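Local coordinates for protein Phenylalanine/tyrosine ammonia-lyase (Rhodosporidium toruloides, PDB 1Y2M) that catalyses the non-oxidative deamination of L-phenylalanine and L-tyrosine to trans-cinnamate and p-coumarate, the committing step of phenylpropanoid metabolism, as a homotetramer, at residues L283-H287 / L379-H383; E423-L427 / L484-T489; H466-L470 / Y529-Q533. All blocks are in the same frame, centred on the assembly; numbering follows the deposited sequence.

Interaction 1: L283-H287 / L379-H383; sequences LHDAH and LIHAH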
loop_
_atom_site.group_PDB
_atom_site.type_symbol
_atom_site.label_atom_id
_atom_site.label_comp_id
_atom_site.label_asym_id
_atom_site.label_seq_id
_atom_site.Cartn_x
_atom_site.Cartn_y
_atom_site.Cartn_z
ATOM N N LEU B 283 -7.526 -14.968 14.165
ATOM C CA LEU B 283 -7.107 -14.373 15.425
ATOM C C LEU B 283 -6.558 -15.409 16.391
ATOM O O LEU B 283 -5.522 -15.198 17.028
ATOM C CB LEU B 283 -8.267 -13.644 16.077
ATOM C CG LEU B 283 -7.864 -12.956 17.395
ATOM C CD1 LEU B 283 -6.740 -11.954 17.207
ATOM C CD2 LEU B 283 -9.070 -12.253 17.998
ATOM N N HIS B 284 -7.247 -16.552 16.487
ATOM C CA HIS B 284 -6.719 -17.682 17.254
ATOM C C HIS B 284 -5.271 -17.997 16.864
ATOM O O HIS B 284 -4.380 -18.087 17.735
ATOM C CB HIS B 284 -7.632 -18.892 17.039
ATOM C CG HIS B 284 -7.109 -20.192 17.556
ATOM N ND1 HIS B 284 -6.163 -20.934 16.881
ATOM C CD2 HIS B 284 -7.483 -20.936 18.632
ATOM C CE1 HIS B 284 -5.953 -22.064 17.558
ATOM N NE2 HIS B 284 -6.736 -22.089 18.615
ATOM N N ASP B 285 -5.018 -18.074 15.569
ATOM C CA ASP B 285 -3.689 -18.475 15.131
ATOM C C ASP B 285 -2.667 -17.382 15.419
ATOM O O ASP B 285 -1.530 -17.663 15.803
ATOM C CB ASP B 285 -3.747 -18.863 13.650
ATOM C CG ASP B 285 -4.489 -20.170 13.392
ATOM O OD1 ASP B 285 -4.774 -20.949 14.320
ATOM O OD2 ASP B 285 -4.751 -20.429 12.206
ATOM N N ALA B 286 -3.096 -16.131 15.254
ATOM C CA ALA B 286 -2.236 -14.971 15.506
ATOM C C ALA B 286 -1.840 -14.931 16.950
ATOM O O ALA B 286 -0.716 -14.584 17.282
ATOM C CB ALA B 286 -2.927 -13.688 15.094
ATOM N N HIS B 287 -2.757 -15.257 17.854
ATOM C CA HIS B 287 -2.387 -15.235 19.292
ATOM C C HIS B 287 -1.231 -16.189 19.560
ATOM O O HIS B 287 -0.302 -15.911 20.335
ATOM C CB HIS B 287 -3.542 -15.701 20.154
ATOM C CG HIS B 287 -4.636 -14.683 20.381
ATOM N ND1 HIS B 287 -4.400 -13.398 20.825
ATOM C CD2 HIS B 287 -5.986 -14.830 20.341
ATOM C CE1 HIS B 287 -5.564 -12.785 20.995
ATOM N NE2 HIS B 287 -6.544 -13.640 20.717
ATOM N N LEU B 379 -4.267 -7.217 19.446
ATOM C CA LEU B 379 -4.849 -8.551 19.388
ATOM C C LEU B 379 -5.878 -8.800 20.501
ATOM O O LEU B 379 -6.897 -9.434 20.276
ATOM C CB LEU B 379 -3.745 -9.582 19.482
ATOM C CG LEU B 379 -2.786 -9.628 18.287
ATOM C CD1 LEU B 379 -1.564 -10.483 18.555
ATOM C CD2 LEU B 379 -3.549 -10.054 17.044
ATOM N N ILE B 380 -5.606 -8.297 21.693
ATOM C CA ILE B 380 -6.595 -8.380 22.783
ATOM C C ILE B 380 -7.895 -7.577 22.499
ATOM O O ILE B 380 -9.025 -8.003 22.796
ATOM C CB ILE B 380 -5.936 -7.917 24.085
ATOM C CG1 ILE B 380 -4.779 -8.862 24.436
ATOM C CG2 ILE B 380 -6.947 -7.774 25.243
ATOM C CD1 ILE B 380 -3.986 -8.393 25.644
ATOM N N HIS B 381 -7.711 -6.401 21.900
ATOM C CA HIS B 381 -8.868 -5.620 21.446
ATOM C C HIS B 381 -9.688 -6.378 20.399
ATOM O O HIS B 381 -10.932 -6.551 20.531
ATOM C CB HIS B 381 -8.366 -4.293 20.855
ATOM C CG HIS B 381 -9.459 -3.336 20.501
ATOM N ND1 HIS B 381 -10.145 -3.403 19.306
ATOM C CD2 HIS B 381 -9.946 -2.254 21.156
ATOM C CE1 HIS B 381 -11.021 -2.404 19.257
ATOM N NE2 HIS B 381 -10.924 -1.702 20.357
ATOM N N ALA B 382 -9.006 -6.914 19.399
ATOM C CA ALA B 382 -9.682 -7.700 18.389
ATOM C C ALA B 382 -10.462 -8.861 19.003
ATOM O O ALA B 382 -11.596 -9.179 18.584
ATOM C CB ALA B 382 -8.719 -8.232 17.396
ATOM N N HIS B 383 -9.875 -9.486 20.017
ATOM C CA HIS B 383 -10.545 -10.602 20.684
ATOM C C HIS B 383 -11.874 -10.083 21.292
ATOM O O HIS B 383 -12.929 -10.749 21.243
ATOM C CB HIS B 383 -9.662 -11.155 21.814
ATOM C CG HIS B 383 -9.995 -12.552 22.160
ATOM N ND1 HIS B 383 -9.319 -13.615 21.608
ATOM C CD2 HIS B 383 -10.941 -13.076 22.970
ATOM C CE1 HIS B 383 -9.831 -14.738 22.081
ATOM N NE2 HIS B 383 -10.817 -14.438 22.907
#
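Two buried, nearly antiparallel helices can combine apolar packing with one buried polar pair, and 283-287 with 379-383 is a compact example. The axes of 283-287 and 379-383 run at 151° to each other and approach to 10.7 Å, so Leu283 lies opposite His383 and His287 opposite Leu379. Leu283 makes most of the apolar contacts: its CD1 lies 3.7 Å from Leu379 CD2, while its CD2 reaches Ala382 CB at 4.1 Å and lies 3.5 Å from His383 CA. Ala286 CB adds a looser contact to Leu379 CD2 at 4.2 Å. The polar part is one hydrogen bond between imidazoles, His287 NE2 to His383 ND1 at 2.9 Å, in which either ring may be the donor. The rings meet rim to rim, with planes at 45° and no stacking. Within 283-287, His284 ND1 donates to Asp285 OD1 (2.9 Å), and that carboxylate also forms a salt bridge with Arg77. The pair thus joins helices 273-303 and 368-391 in the helical core of the PAL/histidase fold; helix 44-52 packs against His284, His287, His383 and Leu379, and helix 416-443 against Ala286, Leu379 and Ala382.

Interaction 2: E423-L427 / L484-T489; sequences EKTRL and LANPVT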
loop_
_atom_site.group_PDB
_atom_site.type_symbol
_atom_site.label_atom_id
_atom_site.label_comp_id
_atom_site.label_asym_id
_atom_site.label_seq_id
_atom_site.Cartn_x
_atom_site.Cartn_y
_atom_site.Cartn_z
ATOM N N GLU B 423 -7.597 -6.049 9.595
ATOM C CA GLU B 423 -6.627 -5.033 9.096
ATOM C C GLU B 423 -5.538 -4.908 10.164
ATOM O O GLU B 423 -4.334 -5.001 9.833
ATOM C CB GLU B 423 -7.300 -3.697 8.835
ATOM C CG GLU B 423 -8.404 -3.695 7.791
ATOM C CD GLU B 423 -7.930 -3.784 6.348
ATOM O OE1 GLU B 423 -7.873 -2.722 5.718
ATOM O OE2 GLU B 423 -7.710 -4.875 5.831
ATOM N N LYS B 424 -5.949 -4.685 11.416
ATOM C CA LYS B 424 -4.993 -4.479 12.526
ATOM C C LYS B 424 -4.138 -5.708 12.777
ATOM O O LYS B 424 -2.916 -5.634 13.010
ATOM C CB LYS B 424 -5.706 -4.105 13.844
ATOM C CG LYS B 424 -6.553 -2.851 13.798
ATOM C CD LYS B 424 -7.634 -2.814 14.954
ATOM C CE LYS B 424 -7.116 -3.432 16.239
ATOM N NZ LYS B 424 -7.082 -4.953 16.383
ATOM N N THR B 425 -4.763 -6.880 12.722
ATOM C CA THR B 425 -3.998 -8.100 12.986
ATOM C C THR B 425 -2.957 -8.299 11.881
ATOM O O THR B 425 -1.830 -8.748 12.170
ATOM C CB THR B 425 -4.950 -9.288 13.137
ATOM O OG1 THR B 425 -5.833 -9.046 14.247
ATOM C CG2 THR B 425 -4.195 -10.649 13.317
ATOM N N ARG B 426 -3.279 -8.000 10.613
ATOM C CA ARG B 426 -2.323 -8.303 9.543
ATOM C C ARG B 426 -1.098 -7.386 9.644
ATOM O O ARG B 426 0.047 -7.782 9.367
ATOM C CB ARG B 426 -3.034 -8.138 8.201
ATOM C CG ARG B 426 -2.275 -8.789 7.074
ATOM C CD ARG B 426 -3.090 -8.921 5.801
ATOM N NE ARG B 426 -3.655 -7.664 5.303
ATOM C CZ ARG B 426 -4.917 -7.219 5.482
ATOM N NH1 ARG B 426 -5.287 -6.074 4.938
ATOM N NH2 ARG B 426 -5.828 -7.872 6.185
ATOM N N LEU B 427 -1.327 -6.185 10.090
ATOM C CA LEU B 427 -0.230 -5.256 10.285
ATOM C C LEU B 427 0.594 -5.748 11.459
ATOM O O LEU B 427 1.821 -5.804 11.389
ATOM C CB LEU B 427 -0.752 -3.818 10.497
ATOM C CG LEU B 427 0.358 -2.770 10.698
ATOM C CD1 LEU B 427 1.392 -2.730 9.614
ATOM C CD2 LEU B 427 -0.299 -1.438 10.866
ATOM N N LEU B 484 1.634 -7.836 2.260
ATOM C CA LEU B 484 0.321 -8.335 2.713
ATOM C C LEU B 484 -0.354 -7.299 3.610
ATOM O O LEU B 484 -1.586 -7.205 3.605
ATOM C CB LEU B 484 0.467 -9.672 3.455
ATOM C CG LEU B 484 0.465 -10.863 2.498
ATOM C CD1 LEU B 484 1.021 -12.129 3.153
ATOM C CD2 LEU B 484 -0.982 -11.131 2.003
ATOM N N ALA B 485 0.428 -6.646 4.467
ATOM C CA ALA B 485 -0.032 -5.702 5.546
ATOM C C ALA B 485 -0.732 -4.456 5.105
ATOM O O ALA B 485 -1.347 -3.727 5.951
ATOM C CB ALA B 485 1.093 -5.352 6.497
ATOM N N ASN B 486 -0.654 -4.065 3.825
ATOM C CA ASN B 486 -1.429 -2.927 3.325
ATOM C C ASN B 486 -2.900 -3.188 3.518
ATOM O O ASN B 486 -3.342 -4.344 3.478
ATOM C CB ASN B 486 -1.134 -2.623 1.849
ATOM C CG ASN B 486 0.300 -2.192 1.643
ATOM O OD1 ASN B 486 0.780 -1.271 2.347
ATOM N ND2 ASN B 486 1.010 -2.898 0.749
ATOM N N PRO B 487 -3.670 -2.129 3.768
ATOM C CA PRO B 487 -5.098 -2.372 4.032
ATOM C C PRO B 487 -5.887 -2.779 2.797
ATOM O O PRO B 487 -5.602 -2.345 1.686
ATOM C CB PRO B 487 -5.602 -1.024 4.531
ATOM C CG PRO B 487 -4.649 -0.005 3.997
ATOM C CD PRO B 487 -3.302 -0.706 3.955
ATOM N N VAL B 488 -6.873 -3.662 3.014
ATOM C CA VAL B 488 -7.859 -3.957 2.004
ATOM C C VAL B 488 -9.015 -2.979 2.040
ATOM O O VAL B 488 -9.589 -2.642 0.996
ATOM C CB VAL B 488 -8.403 -5.393 2.266
ATOM C CG1 VAL B 488 -9.724 -5.721 1.561
ATOM C CG2 VAL B 488 -7.325 -6.444 1.959
ATOM N N THR B 489 -9.310 -2.424 3.222
ATOM C CA THR B 489 -10.502 -1.627 3.404
ATOM C C THR B 489 -10.532 -0.238 2.768
ATOM O O THR B 489 -11.593 0.383 2.697
ATOM C CB THR B 489 -10.861 -1.523 4.864
ATOM O OG1 THR B 489 -9.792 -0.874 5.571
ATOM C CG2 THR B 489 -11.156 -2.867 5.445
HETATM O O HOH W 1 -3.761 -4.001 7.181
#
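A charged pair on a helix can hold an irregular segment by reading its backbone, and here Glu423 and Arg426 do so three residues apart on one helical face. Glu423 takes a folded m, m conformation that turns its carboxylate to the peptide groups of 488-489. Glu423 OE1 accepts from Thr489 N (2.9 Å) and Thr489 OG1 (2.7 Å), with the threonine in its p rotamer; Glu423 OE2 accepts from Val488 N at 3.2 Å. Arg426 starts extended, t, t, then bends at chi3 (p), presenting its guanidinium edge to two carbonyls: Arg426 NE donates to Leu484 O (2.7 Å) and Arg426 NH1 to Asn486 O (3.0 Å). The same Arg426 NH1 forms a salt bridge with Glu423 OE2 at 2.8 Å, so the two side chains orient each other. This fixes the turn that follows helix 468-484 to helix 416-443 within the PAL/histidase helical core. Ser509 of helix 506-560 hydrogen-bonds both Glu423 OE2 and Arg426 NH2. Leu427, in the t, p rotamer, brings CD1 to 4.1 Å from Ala485 CB, where the backbones come closest, with CA atoms of these residues 4.8 Å apart. A water donates to Glu423 O (2.9 Å) and Ala485 O (2.7 Å). Across the tetramer, His483 of the third subunit hydrogen-bonds Leu484 O, and Asn486 packs on Pro487 of the second.

Interaction 3: H466-L470 / Y529-Q533; sequences HCKGL and YCVLQ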
loop_
_atom_site.group_PDB
_atom_site.type_symbol
_atom_site.label_atom_id
_atom_site.label_comp_id
_atom_site.label_asym_id
_atom_site.label_seq_id
_atom_site.Cartn_x
_atom_site.Cartn_y
_atom_site.Cartn_z
ATOM N N HIS B 466 25.512 -23.900 6.544
ATOM C CA HIS B 466 24.288 -24.376 7.129
ATOM C C HIS B 466 23.072 -23.502 6.984
ATOM O O HIS B 466 22.245 -23.776 6.115
ATOM C CB HIS B 466 24.540 -24.727 8.596
ATOM C CG HIS B 466 23.374 -25.404 9.286
ATOM N ND1 HIS B 466 23.363 -25.621 10.646
ATOM C CD2 HIS B 466 22.161 -25.815 8.830
ATOM C CE1 HIS B 466 22.213 -26.170 10.996
ATOM N NE2 HIS B 466 21.469 -26.315 9.916
ATOM N N CYS B 467 22.956 -22.430 7.803
ATOM C CA CYS B 467 21.703 -21.627 7.878
ATOM C C CYS B 467 21.648 -20.390 6.927
ATOM O O CYS B 467 20.775 -19.545 7.064
ATOM C CB CYS B 467 21.421 -21.217 9.300
ATOM S SG CYS B 467 20.973 -22.602 10.372
ATOM N N LYS B 468 22.605 -20.274 6.006
ATOM C CA LYS B 468 22.658 -19.127 5.062
ATOM C C LYS B 468 21.382 -19.041 4.200
ATOM O O LYS B 468 20.830 -17.950 3.950
ATOM C CB LYS B 468 23.898 -19.216 4.174
ATOM C CG LYS B 468 24.036 -18.073 3.220
ATOM C CD LYS B 468 25.203 -18.246 2.293
ATOM C CE LYS B 468 26.533 -18.074 2.979
ATOM N NZ LYS B 468 26.801 -16.669 3.320
ATOM N N GLY B 469 20.906 -20.198 3.724
ATOM C CA GLY B 469 19.716 -20.217 2.927
ATOM C C GLY B 469 18.535 -19.779 3.737
ATOM O O GLY B 469 17.631 -19.092 3.264
ATOM N N LEU B 470 18.500 -20.199 4.985
ATOM C CA LEU B 470 17.419 -19.799 5.894
ATOM C C LEU B 470 17.430 -18.297 6.227
ATOM O O LEU B 470 16.399 -17.678 6.376
ATOM C CB LEU B 470 17.369 -20.677 7.134
ATOM C CG LEU B 470 16.958 -22.126 6.964
ATOM C CD1 LEU B 470 17.073 -22.879 8.319
ATOM C CD2 LEU B 470 15.556 -22.245 6.400
ATOM N N TYR B 529 14.034 -23.330 14.137
ATOM C CA TYR B 529 15.062 -24.264 13.642
ATOM C C TYR B 529 16.449 -23.717 13.964
ATOM O O TYR B 529 17.308 -24.428 14.506
ATOM C CB TYR B 529 14.894 -24.502 12.146
ATOM C CG TYR B 529 16.004 -25.347 11.578
ATOM C CD1 TYR B 529 15.895 -26.736 11.506
ATOM C CD2 TYR B 529 17.156 -24.760 11.128
ATOM C CE1 TYR B 529 16.926 -27.493 11.014
ATOM C CE2 TYR B 529 18.211 -25.537 10.649
ATOM C CZ TYR B 529 18.093 -26.883 10.590
ATOM O OH TYR B 529 19.159 -27.632 10.087
ATOM N N CYS B 530 16.665 -22.449 13.607
ATOM C CA CYS B 530 18.012 -21.839 13.747
ATOM C C CYS B 530 18.445 -21.647 15.203
ATOM O O CYS B 530 19.593 -21.960 15.576
ATOM C CB CYS B 530 18.131 -20.563 13.002
ATOM S SG CYS B 530 17.963 -20.667 11.220
ATOM N N VAL B 531 17.533 -21.130 16.027
ATOM C CA VAL B 531 17.896 -20.839 17.417
ATOM C C VAL B 531 18.300 -22.111 18.135
ATOM O O VAL B 531 19.145 -22.106 19.012
ATOM C CB VAL B 531 16.786 -20.011 18.164
ATOM C CG1 VAL B 531 15.642 -20.932 18.625
ATOM C CG2 VAL B 531 17.373 -19.244 19.350
ATOM N N LEU B 532 17.668 -23.236 17.806
ATOM C CA LEU B 532 18.011 -24.491 18.487
ATOM C C LEU B 532 19.422 -24.946 18.086
ATOM O O LEU B 532 20.181 -25.404 18.941
ATOM C CB LEU B 532 17.003 -25.591 18.142
ATOM C CG LEU B 532 15.594 -25.255 18.576
ATOM C CD1 LEU B 532 14.643 -26.256 17.998
ATOM C CD2 LEU B 532 15.449 -25.133 20.123
ATOM N N GLN B 533 19.754 -24.791 16.804
ATOM C CA GLN B 533 21.140 -25.048 16.368
ATOM C C GLN B 533 22.100 -24.158 17.099
ATOM O O GLN B 533 23.131 -24.639 17.611
ATOM C CB GLN B 533 21.315 -24.848 14.885
ATOM C CG GLN B 533 22.758 -25.122 14.418
ATOM C CD GLN B 533 23.084 -26.581 14.094
ATOM O OE1 GLN B 533 22.324 -27.523 14.371
ATOM N NE2 GLN B 533 24.286 -26.772 13.522
#
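At the centre of this contact two cysteines and a leucine meet an aromatic ring: Cys467 SG lies 3.7 Å from Cys530 SG, a van der Waals approach far longer than a disulfide, and Leu470 CD1 packs on Cys530 SG at 3.8 Å and on Tyr529 CD2 at 3.4 Å. It illustrates how the start of one helix is fitted to the side of another in the helical core of the PAL/histidase fold, with Cys467 as N-cap of helix 468-484 and the long helix 506-560 supplying Tyr529 and Cys530. Moving outward, Cys467 SG sits at the edge of the Tyr529 ring, 5.3 Å from its centroid, a sulfur-aromatic contact. Helix 691-703 covers the group, its Ile691 touching His466, Leu470 and Tyr529. Lys468, one of the cinnamate-binding residues, is out of reach of 529-533 and forms a salt bridge with Glu496 of the third subunit. At the polar edge, Leu456 O accepts hydrogen bonds from both His466 ND1 and Gln533 NE2, bringing the two side chains side by side. The opposite nitrogen of the imidazole completes the edge: His466 NE2 and Tyr529 OH are hydrogen-bonded at 2.7 Å, the ring planes nearly perpendicular at 86°.

All three contacts are buried, yet each solves a different packing problem. Interaction 1, nearest the chain centre, pairs two helices through leucine, alanine and a hydrogen-bonded pair of imidazoles. Interaction 2 has the most charge and joins a helix to an irregular segment, largely by side-chain bonds to peptide groups; interaction 3 sets a helix start against a helix flank, with sulfur, leucine and aromatic contacts at its centre and a His-Tyr hydrogen bond at its edge. Interactions 1 and 2 touch, Ala286 CB lying 3.7 Å from Thr425 CG2, whereas interaction 3 stands about 17 Å from each at nearest atoms. Interactions 2 and 3 use opposite ends of helix 468-484, and both reach the third subunit.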